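PDB 5YCZ: Trypsin/chymotrypsin inhibitor from Alocasia macrorrhizos, which inhibits the serine proteases trypsin and alpha-chymotrypsin as a homodimeric Kunitz-type inhibitor. Local coordinates for residues L30-V43 against F78-W90. Numbering follows the deposited sequence.
Sequences LTLAAPKGSCPLNV and FPEPTRCPQSTVW
Cys39 SG and Cys84 SG are joined 2.1 Å apart in a disulfide with chi3 at -93°, tying the hairpin of strands 30-33 and 42-45 to the long loop 78-90 of this Kunitz-type beta-trefoil. Beside it Arg83 reaches into the hairpin's tip, its chain extended from CG to NE (chi2 162°) and carrying the guanidinium to the carbonyls of the 35-38 turn. Its NH1 gives a hydrogen bond to Ser38 O, modelled at 2.5 Å, a length too short to be trusted at this resolution, and NH2 adds a weak one to Pro35 O, a carbonyl already taken by Ser38 N within the type II turn. Leu41 CD2 sits over the centre of one guanidinium face; Gly37 N lies above the opposite face, offset toward its rim. Leu41 CD1 meets Thr82 CG2 tip to tip. Toward the strands the contact becomes apolar: Leu32 CG lies over a face of the Phe78 ring, and Val43 CG2 stands 3.6 Å from the centroid of the Trp90 five-membered ring in a CH-pi contact. Phe78 and Trp90 also pack on Leu56, predicted to lie at the reactive bond. At the backbone of Phe78, the carbonyl O is gripped from opposite faces of its plane by Glu80 N and by Thr88 OG1, the latter at 2.7 Å.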
ATOM      1  N   LEU A  30       1.405  13.678   7.340  1.00 24.14           N
ATOM      2  CA  LEU A  30       1.869  12.419   7.919  1.00 24.37           C
ATOM      3  C   LEU A  30       2.792  11.674   6.960  1.00 23.37           C
ATOM      4  O   LEU A  30       2.687  11.808   5.737  1.00 26.97           O
ATOM      5  CB  LEU A  30       0.693  11.518   8.308  1.00 18.97           C
ATOM      6  CG  LEU A  30      -0.391  12.198   9.146  1.00 22.29           C
ATOM      7  CD1 LEU A  30      -1.406  11.206   9.705  1.00 21.13           C
ATOM      8  CD2 LEU A  30       0.240  12.937  10.275  1.00 24.97           C
ATOM      9  N   THR A  31       3.692  10.878   7.533  1.00 20.03           N
ATOM     10  CA  THR A  31       4.675  10.105   6.787  1.00 20.67           C
ATOM     11  C   THR A  31       5.103   8.912   7.659  1.00 20.35           C
ATOM     12  O   THR A  31       4.423   8.561   8.632  1.00 16.51           O
ATOM     13  CB  THR A  31       5.840  11.018   6.353  1.00 24.66           C
ATOM     14  OG1 THR A  31       6.805  10.289   5.565  1.00 20.31           O
ATOM     15  CG2 THR A  31       6.520  11.648   7.567  1.00 18.25           C
ATOM     16  N   LEU A  32       6.219   8.285   7.293  1.00 17.22           N
ATOM     17  CA  LEU A  32       6.748   7.097   7.943  1.00 16.27           C
ATOM     18  C   LEU A  32       8.185   7.379   8.353  1.00 16.73           C
ATOM     19  O   LEU A  32       8.941   7.946   7.567  1.00 20.42           O
ATOM     20  CB  LEU A  32       6.709   5.898   6.996  1.00 15.95           C
ATOM     21  CG  LEU A  32       5.333   5.349   6.645  1.00 17.72           C
ATOM     22  CD1 LEU A  32       5.412   4.085   5.786  1.00 15.15           C
ATOM     23  CD2 LEU A  32       4.602   5.068   7.946  1.00 20.39           C
ATOM     24  N   ALA A  33       8.571   6.984   9.567  1.00 16.52           N
ATOM     25  CA  ALA A  33       9.906   7.316  10.062  1.00 17.39           C
ATOM     26  C   ALA A  33      10.445   6.248  11.007  1.00 21.83           C
ATOM     27  O   ALA A  33       9.697   5.610  11.750  1.00 21.53           O
ATOM     28  CB  ALA A  33       9.928   8.662  10.796  1.00 15.78           C
ATOM     29  N   ALA A  34      11.770   6.091  10.986  1.00 27.87           N
ATOM     30  CA  ALA A  34      12.536   5.323  11.961  1.00 27.00           C
ATOM     31  C   ALA A  34      14.008   5.652  11.726  1.00 28.33           C
ATOM     32  O   ALA A  34      14.370   6.063  10.619  1.00 27.59           O
ATOM     33  CB  ALA A  34      12.264   3.820  11.832  1.00 26.72           C
ATOM     34  N   PRO A  35      14.881   5.516  12.721  1.00 30.80           N
ATOM     35  CA  PRO A  35      16.294   5.816  12.479  1.00 34.01           C
ATOM     36  C   PRO A  35      16.848   4.914  11.393  1.00 35.56           C
ATOM     37  O   PRO A  35      16.242   3.910  11.009  1.00 31.03           O
ATOM     38  CB  PRO A  35      16.964   5.547  13.830  1.00 34.40           C
ATOM     39  CG  PRO A  35      15.830   5.652  14.833  1.00 38.95           C
ATOM     40  CD  PRO A  35      14.630   5.121  14.119  1.00 33.13           C
ATOM     41  N   LYS A  36      18.012   5.305  10.881  1.00 39.86           N
ATOM     42  CA  LYS A  36      18.593   4.613   9.741  1.00 37.18           C
ATOM     43  C   LYS A  36      18.706   3.124  10.019  1.00 35.87           C
ATOM     44  O   LYS A  36      19.365   2.705  10.977  1.00 31.58           O
ATOM     45  CB  LYS A  36      19.965   5.205   9.410  1.00 40.56           C
ATOM     46  CG  LYS A  36      20.729   4.417   8.360  1.00 42.89           C
ATOM     47  CD  LYS A  36      21.145   5.284   7.171  1.00 47.79           C
ATOM     48  CE  LYS A  36      21.987   4.471   6.161  1.00 44.10           C
ATOM     49  NZ  LYS A  36      21.495   3.053   6.014  1.00 44.13           N
ATOM     50  N   GLY A  37      18.037   2.328   9.186  1.00 38.03           N
ATOM     51  CA  GLY A  37      18.100   0.888   9.297  1.00 32.07           C
ATOM     52  C   GLY A  37      17.241   0.300  10.387  1.00 34.11           C
ATOM     53  O   GLY A  37      17.415  -0.876  10.730  1.00 36.45           O
ATOM     54  N   SER A  38      16.322   1.068  10.950  1.00 32.38           N
ATOM     55  CA  SER A  38      15.425   0.543  11.966  1.00 35.08           C
ATOM     56  C   SER A  38      14.152   0.062  11.285  1.00 32.94           C
ATOM     57  O   SER A  38      13.656   0.714  10.361  1.00 34.16           O
ATOM     58  CB  SER A  38      15.105   1.623  13.007  1.00 34.81           C
ATOM     59  OG  SER A  38      14.746   1.055  14.254  1.00 38.77           O
ATOM     60  N   CYS A  39      13.628  -1.081  11.726  1.00 25.61           N
ATOM     61  CA  CYS A  39      12.316  -1.510  11.261  1.00 29.81           C
ATOM     62  C   CYS A  39      11.518  -1.993  12.458  1.00 29.23           C
ATOM     63  O   CYS A  39      12.095  -2.561  13.388  1.00 34.98           O
ATOM     64  CB  CYS A  39      12.397  -2.627  10.207  1.00 28.27           C
ATOM     65  SG  CYS A  39      12.923  -2.090   8.522  1.00 39.21           S
ATOM     66  N   PRO A  40      10.184  -1.777  12.472  1.00 28.84           N
ATOM     67  CA  PRO A  40       9.388  -1.179  11.393  1.00 29.71           C
ATOM     68  C   PRO A  40       9.343   0.341  11.465  1.00 24.61           C
ATOM     69  O   PRO A  40       9.741   0.910  12.477  1.00 20.76           O
ATOM     70  CB  PRO A  40       7.979  -1.765  11.618  1.00 23.14           C
ATOM     71  CG  PRO A  40       8.014  -2.443  12.953  1.00 26.37           C
ATOM     72  CD  PRO A  40       9.329  -2.120  13.617  1.00 22.52           C
ATOM     73  N   LEU A  41       8.892   0.974  10.384  1.00 22.10           N
ATOM     74  CA  LEU A  41       8.592   2.394  10.412  1.00 22.60           C
ATOM     75  C   LEU A  41       7.371   2.645  11.284  1.00 19.86           C
ATOM     76  O   LEU A  41       6.479   1.795  11.393  1.00 19.09           O
ATOM     77  CB  LEU A  41       8.340   2.919   8.999  1.00 17.58           C
ATOM     78  CG  LEU A  41       9.314   2.405   7.937  1.00 20.03           C
ATOM     79  CD1 LEU A  41       9.004   3.073   6.627  1.00 21.41           C
ATOM     80  CD2 LEU A  41      10.745   2.700   8.344  1.00 23.69           C
ATOM     81  N   ASN A  42       7.352   3.815  11.925  1.00 16.23           N
ATOM     82  CA  ASN A  42       6.196   4.320  12.652  1.00 18.76           C
ATOM     83  C   ASN A  42       5.562   5.477  11.889  1.00 17.60           C
ATOM     84  O   ASN A  42       6.203   6.140  11.071  1.00 15.54           O
ATOM     85  CB  ASN A  42       6.582   4.799  14.060  1.00 16.75           C
ATOM     86  CG  ASN A  42       7.266   3.743  14.857  1.00 16.98           C
ATOM     87  OD1 ASN A  42       6.809   2.601  14.922  1.00 22.38           O
ATOM     88  ND2 ASN A  42       8.377   4.102  15.467  1.00 18.50           N
ATOM     89  N   VAL A  43       4.294   5.735  12.184  1.00 19.25           N
ATOM     90  CA  VAL A  43       3.620   6.901  11.629  1.00 18.01           C
ATOM     91  C   VAL A  43       4.100   8.147  12.360  1.00 17.57           C
ATOM     92  O   VAL A  43       4.108   8.197  13.595  1.00 17.80           O
ATOM     93  CB  VAL A  43       2.099   6.729  11.717  1.00 19.11           C
ATOM     94  CG1 VAL A  43       1.367   7.887  11.021  1.00 18.71           C
ATOM     95  CG2 VAL A  43       1.742   5.436  11.018  1.00 18.60           C
ATOM     96  N   PHE A  78      -0.303   3.827   4.038  1.00 18.99           N
ATOM     97  CA  PHE A  78       0.408   4.575   3.024  1.00 21.30           C
ATOM     98  C   PHE A  78       0.600   3.631   1.842  1.00 25.75           C
ATOM     99  O   PHE A  78       1.434   2.706   1.924  1.00 23.51           O
ATOM    100  CB  PHE A  78       1.758   5.059   3.539  1.00 20.85           C
ATOM    101  CG  PHE A  78       1.684   6.062   4.654  1.00 21.39           C
ATOM    102  CD1 PHE A  78       1.716   7.423   4.385  1.00 23.17           C
ATOM    103  CD2 PHE A  78       1.647   5.646   5.984  1.00 20.81           C
ATOM    104  CE1 PHE A  78       1.684   8.359   5.421  1.00 22.80           C
ATOM    105  CE2 PHE A  78       1.614   6.574   7.022  1.00 20.58           C
ATOM    106  CZ  PHE A  78       1.635   7.939   6.735  1.00 19.49           C
ATOM    107  N   PRO A  79      -0.122   3.798   0.758  1.00 27.55           N
ATOM    108  CA  PRO A  79      -0.005   2.782  -0.311  1.00 30.02           C
ATOM    109  C   PRO A  79       1.248   2.985  -1.150  1.00 30.29           C
ATOM    110  O   PRO A  79       1.205   3.302  -2.337  1.00 30.93           O
ATOM    111  CB  PRO A  79      -1.288   2.998  -1.112  1.00 21.78           C
ATOM    112  CG  PRO A  79      -1.607   4.424  -0.931  1.00 27.16           C
ATOM    113  CD  PRO A  79      -1.073   4.868   0.419  1.00 25.43           C
ATOM    114  N   GLU A  80       2.407   2.826  -0.532  1.00 27.01           N
ATOM    115  CA  GLU A  80       3.651   2.954  -1.271  1.00 29.96           C
ATOM    116  C   GLU A  80       4.618   1.903  -0.765  1.00 26.18           C
ATOM    117  O   GLU A  80       4.428   1.345   0.322  1.00 29.44           O
ATOM    118  CB  GLU A  80       4.273   4.355  -1.147  1.00 26.51           C
ATOM    119  CG  GLU A  80       4.185   4.972   0.214  1.00 28.61           C
ATOM    120  CD  GLU A  80       4.682   6.409   0.208  1.00 45.99           C
ATOM    121  OE1 GLU A  80       5.911   6.616   0.356  1.00 43.62           O
ATOM    122  OE2 GLU A  80       3.844   7.334   0.033  1.00 53.20           O
ATOM    123  N   PRO A  81       5.643   1.579  -1.537  1.00 26.68           N
ATOM    124  CA  PRO A  81       6.669   0.691  -1.021  1.00 25.06           C
ATOM    125  C   PRO A  81       7.515   1.454  -0.028  1.00 26.00           C
ATOM    126  O   PRO A  81       7.482   2.686   0.080  1.00 22.32           O
ATOM    127  CB  PRO A  81       7.472   0.266  -2.254  1.00 20.40           C
ATOM    128  CG  PRO A  81       6.653   0.680  -3.406  1.00 21.68           C
ATOM    129  CD  PRO A  81       5.904   1.904  -2.948  1.00 25.47           C
ATOM    130  N   THR A  82       8.324   0.672   0.663  1.00 25.79           N
ATOM    131  CA  THR A  82       8.952   1.090   1.889  1.00 21.82           C
ATOM    132  C   THR A  82      10.234   0.298   1.996  1.00 23.46           C
ATOM    133  O   THR A  82      10.371  -0.765   1.384  1.00 24.45           O
ATOM    134  CB  THR A  82       7.977   0.835   3.039  1.00 22.92           C
ATOM    135  OG1 THR A  82       7.018   1.898   3.095  1.00 29.80           O
ATOM    136  CG2 THR A  82       8.649   0.653   4.353  1.00 24.22           C
ATOM    137  N   ARG A  83      11.183   0.832   2.757  1.00 21.26           N
ATOM    138  CA  ARG A  83      12.428   0.127   3.025  1.00 22.37           C
ATOM    139  C   ARG A  83      12.281  -1.021   4.020  1.00 22.28           C
ATOM    140  O   ARG A  83      13.257  -1.748   4.250  1.00 23.13           O
ATOM    141  CB  ARG A  83      13.483   1.117   3.541  1.00 25.21           C
ATOM    142  CG  ARG A  83      13.201   1.697   4.921  1.00 20.97           C
ATOM    143  CD  ARG A  83      14.489   2.267   5.486  1.00 28.61           C
ATOM    144  NE  ARG A  83      14.297   3.244   6.549  1.00 28.54           N
ATOM    145  CZ  ARG A  83      14.328   2.941   7.836  1.00 29.25           C
ATOM    146  NH1 ARG A  83      14.525   1.677   8.196  1.00 24.90           N
ATOM    147  NH2 ARG A  83      14.156   3.899   8.749  1.00 30.44           N
ATOM    148  N   CYS A  84      11.112  -1.194   4.626  1.00 21.57           N
ATOM    149  CA  CYS A  84      10.852  -2.237   5.600  1.00 22.01           C
ATOM    150  C   CYS A  84       9.821  -3.206   5.046  1.00 22.25           C
ATOM    151  O   CYS A  84       8.995  -2.837   4.206  1.00 22.04           O
ATOM    152  CB  CYS A  84      10.345  -1.670   6.930  1.00 23.20           C
ATOM    153  SG  CYS A  84      11.567  -0.678   7.863  1.00 30.10           S
ATOM    154  N   PRO A  85       9.865  -4.467   5.477  1.00 26.78           N
ATOM    155  CA  PRO A  85       9.029  -5.503   4.862  1.00 24.56           C
ATOM    156  C   PRO A  85       7.619  -5.602   5.415  1.00 27.99           C
ATOM    157  O   PRO A  85       6.787  -6.309   4.810  1.00 25.00           O
ATOM    158  CB  PRO A  85       9.812  -6.768   5.192  1.00 22.58           C
ATOM    159  CG  PRO A  85      10.356  -6.464   6.568  1.00 17.79           C
ATOM    160  CD  PRO A  85      10.806  -5.040   6.456  1.00 24.26           C
ATOM    161  N   GLN A  86       7.358  -4.956   6.557  1.00 24.89           N
ATOM    162  CA  GLN A  86       6.032  -4.936   7.161  1.00 23.39           C
ATOM    163  C   GLN A  86       5.069  -4.152   6.285  1.00 22.55           C
ATOM    164  O   GLN A  86       5.461  -3.225   5.570  1.00 23.61           O
ATOM    165  CB  GLN A  86       6.080  -4.297   8.556  1.00 20.67           C
ATOM    166  CG  GLN A  86       6.986  -5.012   9.533  1.00 20.59           C
ATOM    167  CD  GLN A  86       8.432  -4.546   9.445  1.00 24.91           C
ATOM    168  OE1 GLN A  86       8.728  -3.452   8.948  1.00 33.48           O
ATOM    169  NE2 GLN A  86       9.338  -5.365   9.935  1.00 25.53           N
ATOM    170  N   SER A  87       3.791  -4.518   6.359  1.00 23.67           N
ATOM    171  CA  SER A  87       2.779  -3.741   5.657  1.00 23.12           C
ATOM    172  C   SER A  87       2.784  -2.308   6.161  1.00 18.47           C
ATOM    173  O   SER A  87       3.147  -2.027   7.303  1.00 18.56           O
ATOM    174  CB  SER A  87       1.392  -4.369   5.827  1.00 22.83           C
ATOM    175  OG  SER A  87       0.876  -4.192   7.135  1.00 29.18           O
ATOM    176  N   THR A  88       2.417  -1.397   5.283  1.00 20.00           N
ATOM    177  CA  THR A  88       2.227  -0.004   5.647  1.00 18.02           C
ATOM    178  C   THR A  88       0.824   0.277   6.194  1.00 21.99           C
ATOM    179  O   THR A  88       0.370   1.428   6.171  1.00 24.73           O
ATOM    180  CB  THR A  88       2.505   0.879   4.440  1.00 21.51           C
ATOM    181  OG1 THR A  88       1.757   0.381   3.323  1.00 23.19           O
ATOM    182  CG2 THR A  88       3.989   0.852   4.107  1.00 21.73           C
ATOM    183  N   VAL A  89       0.119  -0.757   6.650  1.00 24.40           N
ATOM    184  CA  VAL A  89      -1.168  -0.601   7.320  1.00 23.01           C
ATOM    185  C   VAL A  89      -0.923  -0.148   8.754  1.00 21.33           C
ATOM    186  O   VAL A  89      -0.127  -0.754   9.475  1.00 21.97           O
ATOM    187  CB  VAL A  89      -1.957  -1.921   7.295  1.00 23.23           C
ATOM    188  CG1 VAL A  89      -3.120  -1.860   8.233  1.00 20.40           C
ATOM    189  CG2 VAL A  89      -2.458  -2.217   5.910  1.00 28.60           C
ATOM    190  N   TRP A  90      -1.616   0.909   9.173  1.00 18.97           N
ATOM    191  CA  TRP A  90      -1.473   1.398  10.533  1.00 17.49           C
ATOM    192  C   TRP A  90      -1.971   0.366  11.526  1.00 18.43           C
ATOM    193  O   TRP A  90      -2.998  -0.282  11.309  1.00 17.30           O
ATOM    194  CB  TRP A  90      -2.282   2.665  10.735  1.00 16.74           C
ATOM    195  CG  TRP A  90      -1.842   3.863  10.035  1.00 18.99           C
ATOM    196  CD1 TRP A  90      -1.001   3.954   8.963  1.00 18.49           C
ATOM    197  CD2 TRP A  90      -2.240   5.190  10.351  1.00 18.79           C
ATOM    198  NE1 TRP A  90      -0.856   5.269   8.595  1.00 18.44           N
ATOM    199  CE2 TRP A  90      -1.606   6.045   9.435  1.00 16.45           C
ATOM    200  CE3 TRP A  90      -3.071   5.738  11.332  1.00 17.64           C
ATOM    201  CZ2 TRP A  90      -1.772   7.410   9.469  1.00 19.60           C
ATOM    202  CZ3 TRP A  90      -3.244   7.091  11.367  1.00 19.25           C
ATOM    203  CH2 TRP A  90      -2.595   7.923  10.441  1.00 22.75           C
TER